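Local coordinates for CBIX (Paracoccus pantotrophus, PDB 4CCS), which probably inserts ferrous iron into sirohydrochlorin, the last step of siroheme biosynthesis in denitrifying bacteria, at residues 4-9 against 40-45; 57-62 against 84-89; 169-174 against 199-204. One frame throughout, in Å; residues are numbered along the deposited sequence.

Contact 1 of 3, residues 4-9 against 40-45; sequences NVLIVA and RGATLA
Leu-6 reaches across to Arg-40 and Ala-42 with its CD1 methyl. It shares one face of the sheet with Val-8, Arg-40 and Ala-42. Leu-6 CG, anti to the backbone N (chi1 -167°), is placed 4.2 Å from Ala-42 CB. Leu-6 CD1 lies 3.9 Å from Ala-42 CB and 4.1 Å from Arg-40 CB. The Arg-40 chain bends at chi2, and its far end runs off from residues 4-9. Further along, Val-8 and Leu-44 cross at about a right angle. CG1 of Val-8 sits 3.7 Å from Leu-44 CG, with CD2 of the leucine close by. Leu-44 CG also rests 3.4 Å from Ala-9 O. The face of Ile-7, Ala-9 and Thr-43 has less side-chain contact between the two segments, for Gly-41 opposite Ile-7 brings none. Ile-7 packs instead on Ile-219 and Ile-223 of helix 215-226.

Five backbone bonds fix the register: Arg-40 N to Val-5 O, Ile-7 N to Arg-40 O, Ala-42 N to Ile-7 O, Ala-9 N to Ala-42 O and Leu-44 N to Ala-9 O, each 2.9 Å. The last one continues the ladder past the end of strand 38-43. There Thr-43 OG1 accepts from Ala-45 N at 3.2 Å, an ST turn. Gln-20 of helix 16-30 accepts from Thr-43 N through its OE1. The pairing is that of two neighbouring parallel strands in a beta-alpha-beta unit, with helix 16-30 as the crossover between strands 4-9 and 38-43.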
loop_
_atom_site.group_PDB
_atom_site.type_symbol
_atom_site.label_atom_id
_atom_site.label_comp_id
_atom_site.label_asym_id
_atom_site.label_seq_id
_atom_site.Cartn_x
_atom_site.Cartn_y
_atom_site.Cartn_z
ATOM N N ASN A 4 -3.667 0.977 -22.699
ATOM C CA ASN A 4 -3.850 -0.222 -21.867
ATOM C C ASN A 4 -3.155 -0.060 -20.507
ATOM O O ASN A 4 -1.959 0.241 -20.467
ATOM C CB ASN A 4 -3.329 -1.469 -22.589
ATOM C CG ASN A 4 -4.343 -2.208 -23.436
ATOM O OD1 ASN A 4 -5.553 -1.945 -23.407
ATOM N ND2 ASN A 4 -3.872 -3.203 -24.174
ATOM N N VAL A 5 -3.907 -0.228 -19.401
ATOM C CA VAL A 5 -3.352 -0.117 -18.035
ATOM C C VAL A 5 -3.714 -1.340 -17.184
ATOM O O VAL A 5 -4.889 -1.691 -17.067
ATOM C CB VAL A 5 -3.717 1.223 -17.313
ATOM C CG1 VAL A 5 -3.100 1.298 -15.909
ATOM C CG2 VAL A 5 -3.294 2.439 -18.140
ATOM N N LEU A 6 -2.704 -1.947 -16.550
ATOM C CA LEU A 6 -2.925 -3.075 -15.655
ATOM C C LEU A 6 -2.438 -2.726 -14.241
ATOM O O LEU A 6 -1.272 -2.385 -14.067
ATOM C CB LEU A 6 -2.223 -4.327 -16.232
ATOM C CG LEU A 6 -2.560 -5.706 -15.645
ATOM C CD1 LEU A 6 -4.079 -6.006 -15.680
ATOM C CD2 LEU A 6 -1.811 -6.794 -16.403
ATOM N N ILE A 7 -3.353 -2.755 -13.257
ATOM C CA ILE A 7 -3.075 -2.529 -11.823
ATOM C C ILE A 7 -2.731 -3.921 -11.291
ATOM O O ILE A 7 -3.568 -4.831 -11.356
ATOM C CB ILE A 7 -4.285 -1.920 -11.070
ATOM C CG1 ILE A 7 -4.876 -0.661 -11.772
ATOM C CG2 ILE A 7 -3.954 -1.648 -9.596
ATOM C CD1 ILE A 7 -3.965 0.481 -12.171
ATOM N N VAL A 8 -1.487 -4.094 -10.833
ATOM C CA VAL A 8 -0.955 -5.397 -10.428
ATOM C C VAL A 8 -0.674 -5.487 -8.935
ATOM O O VAL A 8 0.071 -4.672 -8.392
ATOM C CB VAL A 8 0.294 -5.756 -11.286
ATOM C CG1 VAL A 8 0.927 -7.077 -10.842
ATOM C CG2 VAL A 8 -0.058 -5.810 -12.773
ATOM N N ALA A 9 -1.241 -6.507 -8.288
ATOM C CA ALA A 9 -0.976 -6.785 -6.881
ATOM C C ALA A 9 -0.035 -7.983 -6.748
ATOM O O ALA A 9 -0.049 -8.891 -7.597
ATOM C CB ALA A 9 -2.272 -7.090 -6.160
ATOM N N ARG A 40 -7.580 -2.369 -16.142
ATOM C CA ARG A 40 -7.966 -3.687 -15.623
ATOM C C ARG A 40 -7.076 -4.034 -14.425
ATOM O O ARG A 40 -6.037 -3.393 -14.235
ATOM C CB ARG A 40 -7.870 -4.766 -16.719
ATOM C CG ARG A 40 -8.887 -4.600 -17.862
ATOM C CD ARG A 40 -10.331 -4.798 -17.411
ATOM N NE ARG A 40 -11.282 -4.723 -18.524
ATOM C CZ ARG A 40 -11.852 -3.605 -18.965
ATOM N NH1 ARG A 40 -11.573 -2.437 -18.398
ATOM N NH2 ARG A 40 -12.707 -3.645 -19.975
ATOM N N GLY A 41 -7.501 -5.003 -13.598
ATOM C CA GLY A 41 -6.735 -5.405 -12.419
ATOM C C GLY A 41 -6.276 -6.863 -12.496
ATOM O O GLY A 41 -6.919 -7.698 -13.148
ATOM N N ALA A 42 -5.155 -7.165 -11.827
ATOM C CA ALA A 42 -4.598 -8.519 -11.778
ATOM C C ALA A 42 -3.818 -8.772 -10.500
ATOM O O ALA A 42 -3.159 -7.873 -9.968
ATOM C CB ALA A 42 -3.682 -8.752 -12.983
ATOM N N THR A 43 -3.873 -10.021 -10.024
ATOM C CA THR A 43 -3.064 -10.464 -8.896
ATOM C C THR A 43 -2.073 -11.462 -9.440
ATOM O O THR A 43 -2.455 -12.334 -10.229
ATOM C CB THR A 43 -3.879 -11.049 -7.735
ATOM O OG1 THR A 43 -2.928 -11.532 -6.774
ATOM C CG2 THR A 43 -4.809 -12.196 -8.162
ATOM N N LEU A 44 -0.809 -11.357 -9.006
ATOM C CA LEU A 44 0.233 -12.292 -9.423
ATOM C C LEU A 44 -0.005 -13.707 -8.855
ATOM O O LEU A 44 0.690 -14.641 -9.261
ATOM C CB LEU A 44 1.641 -11.750 -9.107
ATOM C CG LEU A 44 2.032 -10.453 -9.852
ATOM C CD1 LEU A 44 3.386 -9.956 -9.406
ATOM C CD2 LEU A 44 1.989 -10.631 -11.381
ATOM N N ALA A 45 -1.020 -13.879 -7.960
ATOM C CA ALA A 45 -1.376 -15.225 -7.439
ATOM C C ALA A 45 -2.159 -16.007 -8.519
ATOM O O ALA A 45 -2.288 -17.228 -8.429
ATOM C CB ALA A 45 -2.220 -15.108 -6.167
#

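Contact 2 of 3, residues 57-62 against 84-89; sequences TLIYPL and PKARIL
Pro-61 and Leu-89 close the tight end of this contact. Pro-61 CD lies 3.3 Å from Leu-89 O. Pro-61 CG meets Ile-88 CG2 at 3.8 Å. An alanine at Pro-61 would probably leave a gap beside Ile-88 CG2 and Leu-89 O, since the ring carbons CG and CD that touch them would be gone. Leu-89 is also held by its backbone: Leu-89 N donates to Ile-59 O at 2.8 Å. Leu-89 CG, anti to its own carbonyl carbon (chi1 -54°), comes 3.4 Å from that same Ile-59 O. Leu-89 CD1 approaches the edge of the Tyr-60 ring, near its plane. Tyr-60 OH is hydrogen-bonded to Asp-95 OD2.

Strands 57-61 and 87-88 run parallel and belong to a beta-alpha-beta unit whose connecting helix is 68-80. Leu-78 of that helix packs on both Ile-59 and Ile-88. Strand 87-88 is an edge strand of the sheet within this chain.

The other end is looser. Ile-59 N still bonds well to Arg-87 O at 2.8 Å, but the bond from Arg-87 N to Thr-57 O is weak, 3.2 Å long and bent to 131°. Arg-87 is exposed. Its extended chain lies side by side with Leu-58, and Leu-58 CD2 is 3.7 Å from Arg-87 CB. Beyond this, Arg-87 NH1 makes a weak bond to Ala-226 O.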
loop_
_atom_site.group_PDB
_atom_site.type_symbol
_atom_site.label_atom_id
_atom_site.label_comp_id
_atom_site.label_asym_id
_atom_site.label_seq_id
_atom_site.Cartn_x
_atom_site.Cartn_y
_atom_site.Cartn_z
ATOM N N THR A 57 1.361 -1.529 -22.923
ATOM C CA THR A 57 0.602 -1.511 -21.662
ATOM C C THR A 57 1.420 -0.824 -20.560
ATOM O O THR A 57 2.636 -1.022 -20.486
ATOM C CB THR A 57 0.164 -2.952 -21.252
ATOM O OG1 THR A 57 -0.571 -3.559 -22.317
ATOM C CG2 THR A 57 -0.691 -2.986 -19.981
ATOM N N LEU A 58 0.749 -0.024 -19.712
ATOM C CA LEU A 58 1.368 0.599 -18.541
ATOM C C LEU A 58 1.002 -0.273 -17.326
ATOM O O LEU A 58 -0.139 -0.702 -17.205
ATOM C CB LEU A 58 0.870 2.041 -18.305
ATOM C CG LEU A 58 1.069 3.097 -19.416
ATOM C CD1 LEU A 58 0.763 4.479 -18.878
ATOM C CD2 LEU A 58 2.485 3.094 -19.951
ATOM N N ILE A 59 1.966 -0.537 -16.446
ATOM C CA ILE A 59 1.755 -1.343 -15.241
ATOM C C ILE A 59 1.803 -0.452 -14.001
ATOM O O ILE A 59 2.830 0.190 -13.764
ATOM C CB ILE A 59 2.803 -2.507 -15.153
ATOM C CG1 ILE A 59 2.868 -3.380 -16.459
ATOM C CG2 ILE A 59 2.593 -3.371 -13.902
ATOM C CD1 ILE A 59 1.509 -4.086 -16.954
ATOM N N TYR A 60 0.709 -0.409 -13.212
ATOM C CA TYR A 60 0.718 0.313 -11.934
ATOM C C TYR A 60 0.862 -0.767 -10.836
ATOM O O TYR A 60 -0.110 -1.463 -10.535
ATOM C CB TYR A 60 -0.530 1.183 -11.704
ATOM C CG TYR A 60 -0.467 1.990 -10.419
ATOM C CD1 TYR A 60 -0.931 1.463 -9.214
ATOM C CD2 TYR A 60 0.057 3.282 -10.406
ATOM C CE1 TYR A 60 -0.860 2.194 -8.028
ATOM C CE2 TYR A 60 0.121 4.026 -9.227
ATOM C CZ TYR A 60 -0.327 3.472 -8.037
ATOM O OH TYR A 60 -0.290 4.211 -6.877
ATOM N N PRO A 61 2.068 -0.927 -10.276
ATOM C CA PRO A 61 2.277 -1.954 -9.249
ATOM C C PRO A 61 1.836 -1.503 -7.853
ATOM O O PRO A 61 2.270 -0.455 -7.365
ATOM C CB PRO A 61 3.779 -2.242 -9.324
ATOM C CG PRO A 61 4.402 -1.012 -9.942
ATOM C CD PRO A 61 3.308 -0.160 -10.545
ATOM N N LEU A 62 0.996 -2.318 -7.188
ATOM C CA LEU A 62 0.570 -2.038 -5.805
ATOM C C LEU A 62 1.659 -2.502 -4.813
ATOM O O LEU A 62 1.383 -3.267 -3.887
ATOM C CB LEU A 62 -0.779 -2.722 -5.496
ATOM C CG LEU A 62 -2.029 -2.183 -6.197
ATOM C CD1 LEU A 62 -3.250 -3.037 -5.842
ATOM C CD2 LEU A 62 -2.309 -0.728 -5.807
ATOM N N PRO A 84 7.819 -7.434 -23.209
ATOM C CA PRO A 84 9.105 -6.942 -22.683
ATOM C C PRO A 84 9.211 -5.421 -22.573
ATOM O O PRO A 84 9.883 -4.932 -21.665
ATOM C CB PRO A 84 10.139 -7.509 -23.667
ATOM C CG PRO A 84 9.377 -7.782 -24.903
ATOM C CD PRO A 84 8.049 -8.258 -24.415
ATOM N N LYS A 85 8.562 -4.682 -23.490
ATOM C CA LYS A 85 8.591 -3.220 -23.513
ATOM C C LYS A 85 7.467 -2.559 -22.698
ATOM O O LYS A 85 7.312 -1.337 -22.775
ATOM C CB LYS A 85 8.619 -2.694 -24.960
ATOM C CG LYS A 85 10.006 -2.748 -25.592
ATOM C CD LYS A 85 9.987 -2.322 -27.057
ATOM C CE LYS A 85 11.358 -2.380 -27.693
ATOM N NZ LYS A 85 11.844 -3.778 -27.874
ATOM N N ALA A 86 6.701 -3.349 -21.902
ATOM C CA ALA A 86 5.636 -2.813 -21.051
ATOM C C ALA A 86 6.254 -1.931 -19.955
ATOM O O ALA A 86 7.178 -2.354 -19.254
ATOM C CB ALA A 86 4.811 -3.939 -20.441
ATOM N N ARG A 87 5.783 -0.685 -19.875
ATOM C CA ARG A 87 6.273 0.325 -18.948
ATOM C C ARG A 87 5.726 0.123 -17.534
ATOM O O ARG A 87 4.515 0.054 -17.344
ATOM C CB ARG A 87 5.926 1.721 -19.483
ATOM C CG ARG A 87 6.532 2.883 -18.704
ATOM C CD ARG A 87 6.126 4.203 -19.331
ATOM N NE ARG A 87 6.393 5.335 -18.445
ATOM C CZ ARG A 87 5.916 6.561 -18.632
ATOM N NH1 ARG A 87 5.139 6.827 -19.676
ATOM N NH2 ARG A 87 6.205 7.529 -17.774
ATOM N N ILE A 88 6.628 0.065 -16.544
ATOM C CA ILE A 88 6.260 -0.084 -15.132
ATOM C C ILE A 88 6.307 1.289 -14.455
ATOM O O ILE A 88 7.366 1.916 -14.376
ATOM C CB ILE A 88 7.130 -1.147 -14.400
ATOM C CG1 ILE A 88 7.042 -2.524 -15.107
ATOM C CG2 ILE A 88 6.718 -1.251 -12.919
ATOM C CD1 ILE A 88 8.181 -3.477 -14.800
ATOM N N LEU A 89 5.161 1.745 -13.972
ATOM C CA LEU A 89 5.035 3.031 -13.297
ATOM C C LEU A 89 5.608 2.967 -11.862
ATOM O O LEU A 89 5.847 1.851 -11.370
ATOM C CB LEU A 89 3.556 3.480 -13.260
ATOM C CG LEU A 89 2.782 3.536 -14.587
ATOM C CD1 LEU A 89 1.423 4.151 -14.388
ATOM C CD2 LEU A 89 3.572 4.256 -15.685
#

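Contact 3 of 3, residues 169-174 against 199-204; sequences RDLPER and AGFQGL
Leu-171 and Phe-201 supply the apolar part of this contact. Their side chains cross at a slant, and Leu-171 CD1 comes to the ring edge, 3.9 Å from Phe-201 CE1. One face of the ring carries the backbone N of Gly-203 over its centre.

Arg-169 lays its guanidinium against Ala-199. The chain bends at chi3 (-81°), which sets NE near Ala-199 O. Ala-199 CA lies over one face of the guanidinium, 3.9 Å from Arg-169 NH2. NH2 also donates to Gln-198 O.

Two CA-H...O contacts link the backbones. Arg-169 CA is 3.5 Å from Ala-199 O. Gly-203 CA is 3.5 Å from Glu-173 O.

Glu-173 and Gln-202 pack on each other, with Glu-173 CG 3.5 Å from Gln-202 OE1. The carboxylate and amide planes of these two residues differ by 11°, although the side chains cross at about a right angle.

No direct hydrogen bond joins the segments; water does that work. One water donates to Leu-171 O at 2.7 Å and accepts from Gln-202 NE2. A second accepts from Gln-202 N at 2.8 Å and is 3.0 Å from Pro-172 O. A third donates to Gln-202 OE1 and weakly to Glu-173 OE1. A fourth bridges Glu-173 O and Gln-202 O. A fifth lies between Asp-170 N, from which it accepts, and Ala-199 O. Gln-202 thus binds water through both amide atoms and through its backbone.

Gly-200, with positive phi, ends helix 192-199 in a Schellman motif. Both loops follow a helix and lead into the adjacent parallel strands 175-179 and 204-205, as in the alpha/beta fold of the CbiX chelatase family.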
loop_
_atom_site.group_PDB
_atom_site.type_symbol
_atom_site.label_atom_id
_atom_site.label_comp_id
_atom_site.label_asym_id
_atom_site.label_seq_id
_atom_site.Cartn_x
_atom_site.Cartn_y
_atom_site.Cartn_z
ATOM N N ARG A 169 4.313 -1.196 22.052
ATOM C CA ARG A 169 4.291 -1.369 23.511
ATOM C C ARG A 169 4.523 -0.024 24.237
ATOM O O ARG A 169 5.202 0.851 23.707
ATOM C CB ARG A 169 5.315 -2.452 23.942
ATOM C CG ARG A 169 5.165 -2.923 25.400
ATOM C CD ARG A 169 6.039 -4.115 25.726
ATOM N NE ARG A 169 5.429 -5.367 25.274
ATOM C CZ ARG A 169 5.918 -6.134 24.306
ATOM N NH1 ARG A 169 7.047 -5.801 23.690
ATOM N NH2 ARG A 169 5.292 -7.249 23.955
ATOM N N ASP A 170 3.908 0.146 25.421
ATOM C CA ASP A 170 4.021 1.331 26.288
ATOM C C ASP A 170 3.598 2.659 25.607
ATOM O O ASP A 170 4.159 3.719 25.902
ATOM C CB ASP A 170 5.438 1.429 26.904
ATOM C CG ASP A 170 5.832 0.187 27.673
ATOM O OD1 ASP A 170 5.029 -0.266 28.515
ATOM O OD2 ASP A 170 6.924 -0.357 27.402
ATOM N N LEU A 171 2.576 2.606 24.739
ATOM C CA LEU A 171 2.025 3.810 24.116
ATOM C C LEU A 171 0.771 4.193 24.907
ATOM O O LEU A 171 0.205 3.317 25.566
ATOM C CB LEU A 171 1.689 3.594 22.620
ATOM C CG LEU A 171 2.869 3.299 21.674
ATOM C CD1 LEU A 171 2.388 3.146 20.233
ATOM C CD2 LEU A 171 3.914 4.397 21.725
ATOM N N PRO A 172 0.327 5.477 24.866
ATOM C CA PRO A 172 -0.878 5.854 25.616
ATOM C C PRO A 172 -2.168 5.373 24.943
ATOM O O PRO A 172 -2.138 4.822 23.838
ATOM C CB PRO A 172 -0.806 7.386 25.652
ATOM C CG PRO A 172 0.030 7.754 24.493
ATOM C CD PRO A 172 1.053 6.676 24.400
ATOM N N GLU A 173 -3.305 5.596 25.610
ATOM C CA GLU A 173 -4.629 5.261 25.093
ATOM C C GLU A 173 -4.934 6.087 23.829
ATOM O O GLU A 173 -5.548 5.570 22.892
ATOM C CB GLU A 173 -5.679 5.568 26.156
ATOM C CG GLU A 173 -6.316 4.330 26.749
ATOM C CD GLU A 173 -7.613 4.657 27.457
ATOM O OE1 GLU A 173 -7.551 5.223 28.573
ATOM O OE2 GLU A 173 -8.689 4.421 26.861
ATOM N N ARG A 174 -4.498 7.370 23.812
ATOM C CA ARG A 174 -4.700 8.275 22.674
ATOM C C ARG A 174 -3.585 8.054 21.688
ATOM O O ARG A 174 -2.561 8.750 21.684
ATOM C CB ARG A 174 -4.806 9.747 23.117
ATOM C CG ARG A 174 -6.148 10.082 23.722
ATOM C CD ARG A 174 -6.184 11.508 24.211
ATOM N NE ARG A 174 -7.505 11.844 24.741
ATOM C CZ ARG A 174 -7.974 13.080 24.848
ATOM N NH1 ARG A 174 -7.228 14.116 24.479
ATOM N NH2 ARG A 174 -9.193 13.293 25.324
ATOM N N ALA A 199 1.595 -6.617 22.112
ATOM C CA ALA A 199 2.158 -5.332 22.562
ATOM C C ALA A 199 1.346 -4.679 23.673
ATOM O O ALA A 199 1.865 -3.812 24.372
ATOM C CB ALA A 199 2.271 -4.367 21.382
ATOM N N GLY A 200 0.059 -5.040 23.794
ATOM C CA GLY A 200 -0.859 -4.434 24.756
ATOM C C GLY A 200 -1.317 -3.080 24.215
ATOM O O GLY A 200 -1.579 -2.162 24.998
ATOM N N PHE A 201 -1.384 -2.939 22.870
ATOM C CA PHE A 201 -1.794 -1.691 22.227
ATOM C C PHE A 201 -3.238 -1.332 22.611
ATOM O O PHE A 201 -4.137 -2.155 22.456
ATOM C CB PHE A 201 -1.608 -1.760 20.705
ATOM C CG PHE A 201 -1.862 -0.451 19.990
ATOM C CD1 PHE A 201 -1.014 0.640 20.175
ATOM C CD2 PHE A 201 -2.952 -0.306 19.138
ATOM C CE1 PHE A 201 -1.260 1.858 19.524
ATOM C CE2 PHE A 201 -3.186 0.907 18.472
ATOM C CZ PHE A 201 -2.344 1.979 18.676
ATOM N N GLN A 202 -3.436 -0.129 23.153
ATOM C CA GLN A 202 -4.740 0.348 23.639
ATOM C C GLN A 202 -5.426 1.321 22.689
ATOM O O GLN A 202 -6.576 1.699 22.937
ATOM C CB GLN A 202 -4.567 1.077 24.987
ATOM C CG GLN A 202 -3.846 0.295 26.073
ATOM C CD GLN A 202 -3.538 1.181 27.263
ATOM O OE1 GLN A 202 -4.444 1.639 27.966
ATOM N NE2 GLN A 202 -2.257 1.458 27.522
ATOM N N GLY A 203 -4.720 1.775 21.649
ATOM C CA GLY A 203 -5.272 2.787 20.749
ATOM C C GLY A 203 -6.161 2.236 19.641
ATOM O O GLY A 203 -6.562 1.064 19.652
ATOM N N LEU A 204 -6.469 3.111 18.685
ATOM C CA LEU A 204 -7.320 2.818 17.551
ATOM C C LEU A 204 -6.502 2.232 16.414
ATOM O O LEU A 204 -5.436 2.755 16.095
ATOM C CB LEU A 204 -8.000 4.127 17.099
ATOM C CG LEU A 204 -8.955 4.045 15.908
ATOM C CD1 LEU A 204 -10.195 3.201 16.247
ATOM C CD2 LEU A 204 -9.404 5.450 15.505
HETATM O O HOH W 1 1.608 -1.728 26.145
HETATM O O HOH W 2 0.662 1.095 27.100
HETATM O O HOH W 3 -1.518 1.902 23.359
HETATM O O HOH W 4 -5.789 3.129 29.754
HETATM O O HOH W 5 -8.013 4.417 22.935
#

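Overall arrangement
Contacts 1 and 2 belong to one parallel sheet, with strand order 38-43, 4-9, 57-61, 87-88. Strands 4-9 and 57-61 are neighbours in it, so the two contacts touch, their centres about 10 Å apart. Contact 1 is buried; contact 2 is partly buried, at the opposite outer strand. Both rely on direct backbone bonds and apolar side chains. Contact 3 lies on the other side of the chain's centre, about 37 Å and 40 Å from contacts 1 and 2, centre to centre. It is a surface contact of loops serving a second sheet of the same strand order. There water replaces the direct backbone ladder.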